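Local coordinates for GCN5-related N-acetyltransferase (Streptococcus suis, PDB 3G3S), which probably transfers an acetyl group from acetyl-CoA to an amine, as expected of a member of the GCN5-related N-acetyltransferase family, its own substrate being unassigned, at residues A[142-146]-A[188-192]; A[171-175]-A[200-205]; A[60-66]-A[85-90]; A[50-56]-A[71-77]. All coordinates share one frame; numbering follows the deposited sequence. Where two conformers were deposited one is given.

Of the four contacts, interaction 4 opens first, at 50-56 leading into strand 52-58, and interaction 3 opens next, at helix 62-68. Interaction 4 closes the beta-alpha-beta loop at 71-77, and interaction 3 closes onto helix 80-90, so the two cross; L65 and I86 of interaction 3 both rest on L56 of interaction 4. A second crossed pair follows: interaction 1 leaves from loop 142-146, interaction 2 from strand 170-181, and they close in turn at 188-192 and 200-205. Interactions 1, 2 and 4 reach one sheet, with the helices of interaction 3 packed over strand 52-58. A weak hydrogen bond joins D145 OD1 of interaction 1 to S51 OG of interaction 4.

Interaction 1: A[142-146]-A[188-192]; sequences WSRDL and EVDTR. With EDO (1,2-ethanediol), chain F.
W142 lays its indole against the aliphatic part of R192 where loop 142-146 runs over the end of strand 184-191. R192 CG stands 3.8 Å from the centroid of the five-membered ring and 16° off its normal, a CH-pi contact over the face; S143 CB backs the opposite face. Ring and guanidinium planes lie 80° apart. Arginine suits the place because its methylenes cover the indole while the guanidinium passes on to water, Q170 and D194. The water, in the indole plane, accepts from W142 NE1 and from R192 NH1. That NH1 also donates to Q170, and NE forms a salt bridge with D194.

The apolar contacts are made by L146, whose CD2 approaches E188 CG at 3.7 Å with the side chains crossing at about a right angle, and by D190 CB, 3.8 Å from W142 CE3.

Acidic groups gather in the middle. E188 OE2 lies 2.5 Å from D190 OD2 and 3.6 Å from D145 CB. E188 CG is anti to the backbone N (chi1 168°) and the chain bends at chi2, which brings the carboxylate up beside D145. An ethanediol, which also bonds R99, lies 2.8 Å from E188 OE1 through its O1.

Loop 142-146 thus lies along strand 184-191, which with helix 200-214 resembles the strand-loop-helix unit that binds acetyl-CoA in GNAT relatives; the same role is probable here.

Interaction 2: A[171-175]-A[200-205]; sequences VVSGA and LAKACA
A175 presses its methyl group into the backbone of the helix, with CB only 3.3 Å from C204 O. Alanine gives the strand a low bump that the helix can lie against. The same CB is 3.7 Å from A205 N, so it touches both the oxygen and the nitrogen of the C204-A205 peptide. C204 CB lies 3.9 Å from A175 CB. In the conformer described, one of two deposited, C204 SG lies over the G174 backbone and approaches S173 OG; contacts of this sulfur are therefore tentative.

S173 continues the close part. Its CB meets L200 CB at 3.8 Å, while OG, anti to the backbone N (chi1 -173°), is engaged by T191 OG1 and D190 O of the adjacent strand; a small hydroxyl suits a buried place with such partners.

The fit is looser at the fringe of the contact. V172 and L200 meet there through a single pair of methyls, V172 CG2 and L200 CD1, 3.9 Å apart. On the side of the helix that turns toward solvent, A201, partly exposed, adds little of its own, and K202 points away from the strand altogether.

Strand and helix axes approach to 6.9 Å at a 37° angle, running roughly the same way. V172 and S173 form a classic beta bulge opposite I165 of strand 162-167, which also touches L200. Beyond, A201 reaches V189 and T191 of strand 184-191 and, with K202, packs on L231 of helix 226-235.

Interaction 3: A[60-66]-A[85-90]; sequences PHRDLLK and LIEEVY
P60 opens the contact with its ring, CB lying 3.7 Å from L85 CD2. A proline suits this turn, being rigid and apolar just before the helix. H61 follows as the N-cap: ND1 accepts from D63 N at 3.1 Å, close to the imidazole plane, and the backbone N of H61 touches L85 CD2.

R62 then reaches across the solvent-facing side. Its chain bends at chi3 (57°) and brings NH2 to 3.6 Å from V89 CG2, so the guanidinium lies against a methyl; NH1 is 4.1 Å from E88 OE2, opposite charges too far apart for a salt bridge. L65 is the apolar centre. One branch, CD1, meets L85 CD2 at 3.7 Å, the other, CD2, meets I86 CG1, and CB comes to the edge of the Y90 ring, 3.5 Å from OH. Y90 OH is hydrogen-bonded to E69 and accepts from a water that also donates to R62 O. Finally, the backbone of K66 passes near Y90 OH.

The helix axes cross at 71°, 11.0 Å apart, and L65 and I86 both rest on L56. This is the packing of the connecting helix of a beta-alpha-beta unit against the next helix, over a shared strand.

Interaction 4: A[50-56]-A[71-77]; sequences QSFFGFL and KNIILVP. With EDO (1,2-ethanediol), chain H.
F52 and I73 begin the side-chain match between two parallel strands, the outer members of a beta-alpha-beta unit whose connecting helix is 62-68. Each residue faces its partner on the same side of the sheet, so bumps and hollows alternate in step.

On the face of F52, I73, L75 and L56, the phenyl ring of F52 receives K71 from above: CD sits 4.0 Å from the ring centroid, almost exactly on its normal, and the N72 carbonyl oxygen is at the ring edge. The lysine brings methylenes to the ring while its NZ goes on to I67 O. Glycine at 54 leaves a hollow, and I73 fills it: CG1 lies anti to the backbone N (chi1 -168°), and CD1 extends along the strand to 3.8 Å from G54 N. The next bump, L56, is looser on its neighbour, CD1 being 4.3 Å from CB of L75 in the conformer described, one of two deposited, and goes on to W82 of helix 80-90.

The opposite face is aromatic against branched aliphatic. F53 and I74 lie side by side, pointing the same way, with I74 CB over the phenyl face and CD1 3.7 Å from F53 CZ. V76 lies alongside F55, its CB 3.6 Å from F55 CD2, and its CG2 just reaches the edge of F53. Beta-branched residues suit such strands because they keep their bulk close to the backbone.

Backbone bonds alternate between the strands from F52 N to N72 O onward, ending with L56 N to V76 O, 3.0 Å long and nearly straight at 176°.

Interaction 1: A[142-146]-A[188-192]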
loop_
_atom_site.group_PDB
_atom_site.type_symbol
_atom_site.label_atom_id
_atom_site.label_comp_id
_atom_site.label_asym_id
_atom_site.label_seq_id
_atom_site.Cartn_x
_atom_site.Cartn_y
_atom_site.Cartn_z
ATOM N N TRP A 142 22.875 -0.554 22.586
ATOM C CA TRP A 142 23.489 0.029 21.404
ATOM C C TRP A 142 22.969 -0.572 20.095
ATOM O O TRP A 142 22.888 0.135 19.105
ATOM C CB TRP A 142 25.022 -0.093 21.420
ATOM C CG TRP A 142 25.551 -1.469 21.086
ATOM C CD1 TRP A 142 25.843 -2.463 21.963
ATOM C CD2 TRP A 142 25.840 -1.980 19.782
ATOM N NE1 TRP A 142 26.295 -3.564 21.292
ATOM C CE2 TRP A 142 26.318 -3.297 19.949
ATOM C CE3 TRP A 142 25.750 -1.451 18.494
ATOM C CZ2 TRP A 142 26.689 -4.108 18.873
ATOM C CZ3 TRP A 142 26.124 -2.255 17.415
ATOM C CH2 TRP A 142 26.584 -3.571 17.619
ATOM N N SER A 143 22.611 -1.854 20.096
ATOM C CA SER A 143 22.184 -2.542 18.865
ATOM C C SER A 143 20.684 -2.784 18.729
ATOM O O SER A 143 20.198 -3.187 17.682
ATOM C CB SER A 143 22.902 -3.894 18.781
ATOM O OG SER A 143 22.648 -4.660 19.938
ATOM N N ARG A 144 19.918 -2.490 19.759
ATOM C CA ARG A 144 18.530 -2.889 19.733
ATOM C C ARG A 144 17.670 -2.287 18.646
ATOM O O ARG A 144 16.779 -2.962 18.164
ATOM C CB ARG A 144 17.901 -2.701 21.117
ATOM C CG ARG A 144 17.744 -1.337 21.594
ATOM C CD ARG A 144 17.090 -1.373 22.975
ATOM N NE ARG A 144 16.640 -0.047 23.390
ATOM C CZ ARG A 144 15.908 0.202 24.480
ATOM N NH1 ARG A 144 15.537 -0.775 25.319
ATOM N NH2 ARG A 144 15.557 1.458 24.746
ATOM N N ASP A 145 17.946 -1.054 18.226
ATOM C CA ASP A 145 17.174 -0.447 17.141
ATOM C C ASP A 145 17.403 -1.106 15.781
ATOM O O ASP A 145 16.681 -0.815 14.827
ATOM C CB ASP A 145 17.480 1.043 17.038
ATOM C CG ASP A 145 16.932 1.825 18.206
ATOM O OD1 ASP A 145 16.022 1.313 18.899
ATOM O OD2 ASP A 145 17.417 2.952 18.419
ATOM N N LEU A 146 18.397 -1.981 15.680
ATOM C CA LEU A 146 18.596 -2.720 14.426
ATOM C C LEU A 146 17.362 -3.607 14.094
ATOM O O LEU A 146 17.024 -3.808 12.927
ATOM C CB LEU A 146 19.857 -3.561 14.508
ATOM C CG LEU A 146 21.178 -2.793 14.558
ATOM C CD1 LEU A 146 22.352 -3.749 14.702
ATOM C CD2 LEU A 146 21.319 -1.896 13.324
ATOM N N GLU A 188 19.231 1.852 9.602
ATOM C CA GLU A 188 19.778 2.107 10.914
ATOM C C GLU A 188 21.141 1.465 10.857
ATOM O O GLU A 188 21.223 0.290 10.521
ATOM C CB GLU A 188 18.964 1.374 11.954
ATOM C CG GLU A 188 19.560 1.310 13.356
ATOM C CD GLU A 188 19.527 2.628 14.120
ATOM O OE1 GLU A 188 18.871 3.595 13.702
ATOM O OE2 GLU A 188 20.166 2.668 15.182
ATOM N N VAL A 189 22.176 2.224 11.198
ATOM C CA VAL A 189 23.520 1.706 11.293
ATOM C C VAL A 189 24.031 2.000 12.702
ATOM O O VAL A 189 23.853 3.124 13.223
ATOM C CB VAL A 189 24.463 2.342 10.257
ATOM C CG1 VAL A 189 25.827 1.739 10.383
ATOM C CG2 VAL A 189 23.922 2.141 8.846
ATOM N N ASP A 190 24.680 1.009 13.318
ATOM C CA ASP A 190 25.238 1.156 14.661
ATOM C C ASP A 190 26.559 0.381 14.799
ATOM O O ASP A 190 26.693 -0.712 14.231
ATOM C CB ASP A 190 24.259 0.591 15.675
ATOM C CG ASP A 190 22.996 1.439 15.844
ATOM O OD1 ASP A 190 23.132 2.589 16.303
ATOM O OD2 ASP A 190 21.869 0.929 15.601
ATOM N N THR A 191 27.519 0.942 15.540
ATOM C CA THR A 191 28.763 0.273 15.845
ATOM C C THR A 191 29.048 0.379 17.326
ATOM O O THR A 191 28.880 1.437 17.915
ATOM C CB THR A 191 29.899 0.869 15.061
ATOM O OG1 THR A 191 29.586 0.739 13.670
ATOM C CG2 THR A 191 31.233 0.156 15.368
ATOM N N ARG A 192 29.505 -0.712 17.933
ATOM C CA ARG A 192 29.767 -0.701 19.354
ATOM C C ARG A 192 30.938 0.269 19.624
ATOM O O ARG A 192 31.880 0.344 18.843
ATOM C CB ARG A 192 29.994 -2.123 19.847
ATOM C CG ARG A 192 29.686 -2.246 21.294
ATOM C CD ARG A 192 29.815 -3.652 21.750
ATOM N NE ARG A 192 31.190 -4.139 21.766
ATOM C CZ ARG A 192 31.518 -5.398 22.043
ATOM N NH1 ARG A 192 30.573 -6.286 22.236
ATOM N NH2 ARG A 192 32.792 -5.777 22.059
HETATM C C1 EDO F . 16.275 5.529 11.816
HETATM O O1 EDO F . 17.651 5.651 12.196
HETATM C C2 EDO F . 15.823 6.723 10.988
HETATM O O2 EDO F . 16.948 7.357 10.365
HETATM O O HOH W 1 27.558 -6.366 21.354
#

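Interaction 2: A[171-175]-A[200-205]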
loop_
_atom_site.group_PDB
_atom_site.type_symbol
_atom_site.label_atom_id
_atom_site.label_comp_id
_atom_site.label_asym_id
_atom_site.label_seq_id
_atom_site.Cartn_x
_atom_site.Cartn_y
_atom_site.Cartn_z
ATOM N N VAL A 171 28.643 -9.451 18.382
ATOM C CA VAL A 171 28.138 -8.518 17.418
ATOM C C VAL A 171 28.757 -7.195 17.807
ATOM O O VAL A 171 28.599 -6.746 18.947
ATOM C CB VAL A 171 26.602 -8.418 17.444
ATOM C CG1 VAL A 171 26.123 -7.231 16.596
ATOM C CG2 VAL A 171 26.002 -9.743 16.971
ATOM N N VAL A 172 29.489 -6.597 16.867
ATOM C CA VAL A 172 30.157 -5.313 17.100
ATOM C C VAL A 172 29.686 -4.178 16.182
ATOM O O VAL A 172 30.040 -3.029 16.416
ATOM C CB VAL A 172 31.689 -5.485 17.024
ATOM C CG1 VAL A 172 32.151 -6.503 18.070
ATOM C CG2 VAL A 172 32.128 -5.898 15.629
ATOM N N SER A 173 28.923 -4.491 15.132
ATOM C CA SER A 173 28.401 -3.470 14.240
ATOM C C SER A 173 27.267 -4.088 13.439
ATOM O O SER A 173 27.158 -5.330 13.345
ATOM C CB SER A 173 29.502 -2.919 13.300
ATOM O OG SER A 173 28.978 -1.814 12.574
ATOM N N GLY A 174 26.411 -3.234 12.877
ATOM C CA GLY A 174 25.279 -3.707 12.105
ATOM C C GLY A 174 24.581 -2.601 11.347
ATOM O O GLY A 174 24.657 -1.392 11.710
ATOM N N ALA A 175 23.955 -3.013 10.246
ATOM C CA ALA A 175 23.170 -2.127 9.388
ATOM C C ALA A 175 21.885 -2.870 9.151
ATOM O O ALA A 175 21.903 -3.997 8.658
ATOM C CB ALA A 175 23.862 -1.849 8.084
ATOM N N LEU A 200 33.674 -0.312 9.974
ATOM C CA LEU A 200 32.738 -1.400 10.033
ATOM C C LEU A 200 31.333 -0.979 9.566
ATOM O O LEU A 200 30.661 -1.723 8.844
ATOM C CB LEU A 200 32.700 -1.987 11.444
ATOM C CG LEU A 200 34.019 -2.573 11.991
ATOM C CD1 LEU A 200 33.797 -3.251 13.319
ATOM C CD2 LEU A 200 34.689 -3.548 11.034
ATOM N N ALA A 201 30.885 0.194 9.998
ATOM C CA ALA A 201 29.563 0.719 9.616
ATOM C C ALA A 201 29.362 0.756 8.090
ATOM O O ALA A 201 28.334 0.335 7.564
ATOM C CB ALA A 201 29.375 2.130 10.211
ATOM N N LYS A 202 30.397 1.230 7.414
ATOM C CA LYS A 202 30.483 1.386 5.971
ATOM C C LYS A 202 30.388 0.028 5.261
ATOM O O LYS A 202 29.707 -0.109 4.256
ATOM C CB LYS A 202 31.817 2.083 5.709
ATOM C CG LYS A 202 32.135 2.550 4.333
ATOM C CD LYS A 202 33.540 3.235 4.321
ATOM C CE LYS A 202 34.709 2.237 4.536
ATOM N NZ LYS A 202 36.034 2.858 4.909
ATOM N N ALA A 203 31.052 -0.983 5.811
ATOM C CA ALA A 203 31.002 -2.315 5.249
ATOM C C ALA A 203 29.615 -2.948 5.385
ATOM O O ALA A 203 29.118 -3.545 4.429
ATOM C CB ALA A 203 32.075 -3.217 5.905
ATOM N N CYS A 204 28.997 -2.868 6.564
ATOM C CA CYS A 204 27.670 -3.469 6.722
ATOM C C CYS A 204 26.584 -2.644 6.023
ATOM O O CYS A 204 25.574 -3.204 5.627
ATOM C CB CYS A 204 27.324 -3.739 8.208
ATOM S SG CYS A 204 27.553 -2.378 9.345
ATOM N N ALA A 205 26.777 -1.324 5.916
ATOM C CA ALA A 205 25.852 -0.467 5.196
ATOM C C ALA A 205 25.940 -0.829 3.728
ATOM O O ALA A 205 24.921 -1.033 3.078
ATOM C CB ALA A 205 26.189 0.973 5.396
#

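Interaction 3: A[60-66]-A[85-90]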
loop_
_atom_site.group_PDB
_atom_site.type_symbol
_atom_site.label_atom_id
_atom_site.label_comp_id
_atom_site.label_asym_id
_atom_site.label_seq_id
_atom_site.Cartn_x
_atom_site.Cartn_y
_atom_site.Cartn_z
ATOM N N PRO A 60 -0.193 23.245 14.194
ATOM C CA PRO A 60 0.372 22.812 15.477
ATOM C C PRO A 60 -0.752 22.571 16.434
ATOM O O PRO A 60 -1.724 23.320 16.415
ATOM C CB PRO A 60 1.196 24.009 15.946
ATOM C CG PRO A 60 1.424 24.807 14.736
ATOM C CD PRO A 60 0.255 24.593 13.826
ATOM N N HIS A 61 -0.628 21.501 17.206
ATOM C CA HIS A 61 -1.640 21.070 18.148
ATOM C C HIS A 61 -0.993 20.417 19.375
ATOM O O HIS A 61 -0.347 19.390 19.262
ATOM C CB HIS A 61 -2.580 20.071 17.488
ATOM C CG HIS A 61 -3.887 19.978 18.189
ATOM N ND1 HIS A 61 -4.013 19.411 19.436
ATOM C CD2 HIS A 61 -5.107 20.454 17.865
ATOM C CE1 HIS A 61 -5.266 19.518 19.838
ATOM N NE2 HIS A 61 -5.953 20.137 18.899
ATOM N N ARG A 62 -1.235 20.966 20.564
ATOM C CA ARG A 62 -0.536 20.479 21.737
ATOM C C ARG A 62 -0.962 19.079 22.167
ATOM O O ARG A 62 -0.158 18.365 22.759
ATOM C CB ARG A 62 -0.616 21.490 22.888
ATOM C CG ARG A 62 -2.006 21.705 23.407
ATOM C CD ARG A 62 -2.044 22.714 24.554
ATOM N NE ARG A 62 -1.485 24.028 24.202
ATOM C CZ ARG A 62 -0.431 24.622 24.767
ATOM N NH1 ARG A 62 -0.047 25.814 24.316
ATOM N NH2 ARG A 62 0.225 24.073 25.795
ATOM N N ASP A 63 -2.176 18.640 21.843
ATOM C CA ASP A 63 -2.566 17.293 22.240
ATOM C C ASP A 63 -1.764 16.207 21.514
ATOM O O ASP A 63 -1.541 15.125 22.076
ATOM C CB ASP A 63 -4.050 17.065 22.047
ATOM C CG ASP A 63 -4.902 17.865 23.023
ATOM O OD1 ASP A 63 -4.346 18.597 23.880
ATOM O OD2 ASP A 63 -6.139 17.753 22.897
ATOM N N LEU A 64 -1.345 16.470 20.278
ATOM C CA LEU A 64 -0.529 15.492 19.574
ATOM C C LEU A 64 0.889 15.373 20.198
ATOM O O LEU A 64 1.486 14.291 20.247
ATOM C CB LEU A 64 -0.470 15.826 18.072
ATOM C CG LEU A 64 -1.768 15.664 17.252
ATOM C CD1 LEU A 64 -1.545 16.041 15.784
ATOM C CD2 LEU A 64 -2.352 14.234 17.363
ATOM N N LEU A 65 1.433 16.497 20.642
ATOM C CA LEU A 65 2.723 16.526 21.353
ATOM C C LEU A 65 2.632 15.702 22.641
ATOM O O LEU A 65 3.573 15.004 23.045
ATOM C CB LEU A 65 3.124 17.961 21.679
ATOM C CG LEU A 65 3.352 18.881 20.478
ATOM C CD1 LEU A 65 3.642 20.316 20.826
ATOM C CD2 LEU A 65 4.523 18.306 19.634
ATOM N N LYS A 66 1.483 15.772 23.301
ATOM C CA LYS A 66 1.312 15.000 24.534
ATOM C C LYS A 66 1.453 13.501 24.336
ATOM O O LYS A 66 2.016 12.812 25.193
ATOM C CB LYS A 66 -0.040 15.294 25.171
ATOM C CG LYS A 66 -0.097 16.698 25.718
ATOM C CD LYS A 66 -1.419 16.983 26.397
ATOM C CE LYS A 66 -1.421 18.381 27.003
ATOM N NZ LYS A 66 -2.554 18.544 27.970
ATOM N N LEU A 85 5.741 25.853 18.679
ATOM C CA LEU A 85 4.881 25.304 19.731
ATOM C C LEU A 85 5.673 24.389 20.650
ATOM O O LEU A 85 5.526 24.436 21.858
ATOM C CB LEU A 85 3.694 24.555 19.134
ATOM C CG LEU A 85 2.724 23.966 20.167
ATOM C CD1 LEU A 85 2.139 25.116 20.987
ATOM C CD2 LEU A 85 1.627 23.067 19.497
ATOM N N ILE A 86 6.490 23.527 20.067
ATOM C CA ILE A 86 7.318 22.607 20.843
ATOM C C ILE A 86 8.179 23.405 21.836
ATOM O O ILE A 86 8.241 23.094 23.014
ATOM C CB ILE A 86 8.248 21.737 19.895
ATOM C CG1 ILE A 86 7.412 20.761 19.044
ATOM C CG2 ILE A 86 9.234 20.933 20.693
ATOM C CD1 ILE A 86 8.153 20.120 17.817
ATOM N N GLU A 87 8.844 24.447 21.342
ATOM C CA GLU A 87 9.770 25.216 22.177
ATOM C C GLU A 87 9.024 25.965 23.240
ATOM O O GLU A 87 9.486 26.047 24.367
ATOM C CB GLU A 87 10.600 26.170 21.363
ATOM C CG GLU A 87 11.572 25.410 20.446
ATOM C CD GLU A 87 12.406 26.281 19.591
ATOM O OE1 GLU A 87 12.325 27.507 19.735
ATOM O OE2 GLU A 87 13.149 25.734 18.754
ATOM N N GLU A 88 7.886 26.515 22.868
ATOM C CA GLU A 88 7.053 27.250 23.799
ATOM C C GLU A 88 6.535 26.379 24.932
ATOM O O GLU A 88 6.593 26.765 26.114
ATOM C CB GLU A 88 5.862 27.869 23.060
ATOM C CG GLU A 88 4.855 28.541 23.992
ATOM C CD GLU A 88 3.777 29.255 23.240
ATOM O OE1 GLU A 88 4.031 30.404 22.819
ATOM O OE2 GLU A 88 2.687 28.672 23.094
ATOM N N VAL A 89 5.989 25.228 24.573
ATOM C CA VAL A 89 5.396 24.328 25.561
ATOM C C VAL A 89 6.411 23.665 26.502
ATOM O O VAL A 89 6.139 23.520 27.696
ATOM C CB VAL A 89 4.565 23.222 24.898
ATOM C CG1 VAL A 89 4.114 22.166 25.948
ATOM C CG2 VAL A 89 3.351 23.797 24.131
ATOM N N TYR A 90 7.577 23.291 25.993
ATOM C CA TYR A 90 8.550 22.496 26.754
ATOM C C TYR A 90 9.856 23.186 27.176
ATOM O O TYR A 90 10.597 22.639 27.992
ATOM C CB TYR A 90 8.880 21.212 25.975
ATOM C CG TYR A 90 7.667 20.337 25.714
ATOM C CD1 TYR A 90 7.131 19.519 26.713
ATOM C CD2 TYR A 90 7.030 20.346 24.478
ATOM C CE1 TYR A 90 5.999 18.738 26.482
ATOM C CE2 TYR A 90 5.910 19.552 24.239
ATOM C CZ TYR A 90 5.390 18.764 25.236
ATOM O OH TYR A 90 4.286 17.987 24.960
HETATM O O HOH W 2 1.966 19.238 24.809
#

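Interaction 4: A[50-56]-A[71-77]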
loop_
_atom_site.group_PDB
_atom_site.type_symbol
_atom_site.label_atom_id
_atom_site.label_comp_id
_atom_site.label_asym_id
_atom_site.label_seq_id
_atom_site.Cartn_x
_atom_site.Cartn_y
_atom_site.Cartn_z
ATOM N N GLN A 50 10.802 0.728 20.972
ATOM C CA GLN A 50 11.803 1.058 21.988
ATOM C C GLN A 50 12.298 2.483 21.783
ATOM O O GLN A 50 12.420 3.244 22.742
ATOM C CB GLN A 50 12.960 0.090 21.899
ATOM C CG GLN A 50 12.549 -1.366 22.134
ATOM C CD GLN A 50 13.718 -2.320 22.049
ATOM O OE1 GLN A 50 14.565 -2.202 21.169
ATOM N NE2 GLN A 50 13.765 -3.280 22.964
ATOM N N SER A 51 12.622 2.824 20.542
ATOM C CA SER A 51 12.905 4.206 20.185
ATOM C C SER A 51 11.782 4.599 19.205
ATOM O O SER A 51 11.133 3.724 18.627
ATOM C CB SER A 51 14.280 4.370 19.560
ATOM O OG SER A 51 14.244 3.915 18.250
ATOM N N PHE A 52 11.538 5.896 19.042
ATOM C CA PHE A 52 10.434 6.388 18.247
ATOM C C PHE A 52 10.739 7.609 17.434
ATOM O O PHE A 52 11.663 8.383 17.738
ATOM C CB PHE A 52 9.294 6.861 19.183
ATOM C CG PHE A 52 8.665 5.779 20.006
ATOM C CD1 PHE A 52 9.278 5.320 21.173
ATOM C CD2 PHE A 52 7.437 5.248 19.647
ATOM C CE1 PHE A 52 8.681 4.316 21.934
ATOM C CE2 PHE A 52 6.855 4.251 20.400
ATOM C CZ PHE A 52 7.466 3.797 21.542
ATOM N N PHE A 53 9.911 7.791 16.417
ATOM C CA PHE A 53 9.799 9.012 15.660
ATOM C C PHE A 53 8.369 9.474 15.752
ATOM O O PHE A 53 7.432 8.672 15.671
ATOM C CB PHE A 53 10.130 8.818 14.192
ATOM C CG PHE A 53 11.594 8.848 13.930
ATOM C CD1 PHE A 53 12.375 7.722 14.154
ATOM C CD2 PHE A 53 12.202 10.010 13.483
ATOM C CE1 PHE A 53 13.742 7.763 13.926
ATOM C CE2 PHE A 53 13.595 10.048 13.248
ATOM C CZ PHE A 53 14.345 8.943 13.468
ATOM N N GLY A 54 8.226 10.784 15.804
ATOM C CA GLY A 54 6.938 11.460 15.808
ATOM C C GLY A 54 7.023 12.535 14.739
ATOM O O GLY A 54 7.706 13.533 14.931
ATOM N N PHE A 55 6.418 12.295 13.582
ATOM C CA PHE A 55 6.378 13.298 12.519
ATOM C C PHE A 55 5.099 14.059 12.639
ATOM O O PHE A 55 4.017 13.482 12.533
ATOM C CB PHE A 55 6.459 12.666 11.150
ATOM C CG PHE A 55 7.791 12.039 10.857
ATOM C CD1 PHE A 55 8.045 10.722 11.206
ATOM C CD2 PHE A 55 8.787 12.784 10.252
ATOM C CE1 PHE A 55 9.269 10.145 10.905
ATOM C CE2 PHE A 55 10.039 12.212 9.953
ATOM C CZ PHE A 55 10.272 10.911 10.283
ATOM N N LEU A 56 5.224 15.371 12.779
ATOM C CA LEU A 56 4.077 16.234 13.079
ATOM C C LEU A 56 3.649 17.124 11.919
ATOM O O LEU A 56 4.378 18.009 11.552
ATOM C CB LEU A 56 4.477 17.101 14.262
ATOM C CG LEU A 56 4.785 16.274 15.520
ATOM C CD1 LEU A 56 5.868 17.018 16.373
ATOM C CD2 LEU A 56 3.479 15.953 16.236
ATOM N N LYS A 71 8.388 9.163 25.890
ATOM C CA LYS A 71 8.924 8.176 24.960
ATOM C C LYS A 71 10.320 8.560 24.517
ATOM O O LYS A 71 10.664 9.734 24.453
ATOM C CB LYS A 71 8.030 8.059 23.730
ATOM C CG LYS A 71 6.660 7.536 24.009
ATOM C CD LYS A 71 5.860 7.493 22.725
ATOM C CE LYS A 71 4.578 6.778 22.906
ATOM N NZ LYS A 71 3.696 7.441 23.913
ATOM N N ASN A 72 11.128 7.548 24.204
ATOM C CA ASN A 72 12.453 7.768 23.664
ATOM C C ASN A 72 12.238 8.148 22.195
ATOM O O ASN A 72 12.370 7.306 21.304
ATOM C CB ASN A 72 13.257 6.486 23.808
ATOM C CG ASN A 72 14.646 6.608 23.248
ATOM O OD1 ASN A 72 15.194 7.717 23.149
ATOM N ND2 ASN A 72 15.241 5.456 22.864
ATOM N N ILE A 73 11.931 9.420 21.954
ATOM C CA ILE A 73 11.413 9.883 20.645
ATOM C C ILE A 73 12.117 11.042 20.002
ATOM O O ILE A 73 12.615 11.937 20.700
ATOM C CB ILE A 73 9.888 10.292 20.824
ATOM C CG1 ILE A 73 9.191 10.500 19.492
ATOM C CG2 ILE A 73 9.758 11.541 21.666
ATOM C CD1 ILE A 73 7.704 10.320 19.532
ATOM N N ILE A 74 12.229 10.985 18.662
ATOM C CA ILE A 74 12.685 12.126 17.864
ATOM C C ILE A 74 11.407 12.774 17.273
ATOM O O ILE A 74 10.647 12.109 16.542
ATOM C CB ILE A 74 13.729 11.759 16.734
ATOM C CG1 ILE A 74 14.995 11.106 17.351
ATOM C CG2 ILE A 74 14.075 13.014 15.883
ATOM C CD1 ILE A 74 16.024 10.562 16.290
ATOM N N LEU A 75 11.146 14.033 17.658
ATOM C CA LEU A 75 10.030 14.818 17.152
ATOM C C LEU A 75 10.484 15.549 15.896
ATOM O O LEU A 75 11.503 16.263 15.926
ATOM C CB LEU A 75 9.600 15.887 18.147
ATOM C CG LEU A 75 9.188 15.412 19.520
ATOM C CD1 LEU A 75 8.727 16.609 20.339
ATOM C CD2 LEU A 75 8.095 14.405 19.381
ATOM N N VAL A 76 9.734 15.397 14.811
ATOM C CA VAL A 76 10.089 16.054 13.568
ATOM C C VAL A 76 8.943 16.973 13.113
ATOM O O VAL A 76 7.953 16.505 12.586
ATOM C CB VAL A 76 10.449 15.062 12.451
ATOM C CG1 VAL A 76 10.905 15.875 11.203
ATOM C CG2 VAL A 76 11.523 14.035 12.909
ATOM N N PRO A 77 9.095 18.291 13.303
ATOM C CA PRO A 77 8.076 19.236 12.882
ATOM C C PRO A 77 8.032 19.453 11.369
ATOM O O PRO A 77 9.076 19.669 10.747
ATOM C CB PRO A 77 8.521 20.537 13.522
ATOM C CG PRO A 77 9.953 20.434 13.715
ATOM C CD PRO A 77 10.252 18.975 13.924
HETATM C C1 EDO H . 10.645 22.688 10.671
HETATM O O1 EDO H . 10.373 22.300 9.331
HETATM C C2 EDO H . 11.038 24.153 10.655
HETATM O O2 EDO H . 12.287 24.243 9.967
HETATM O O HOH W 3 10.453 4.837 24.974
#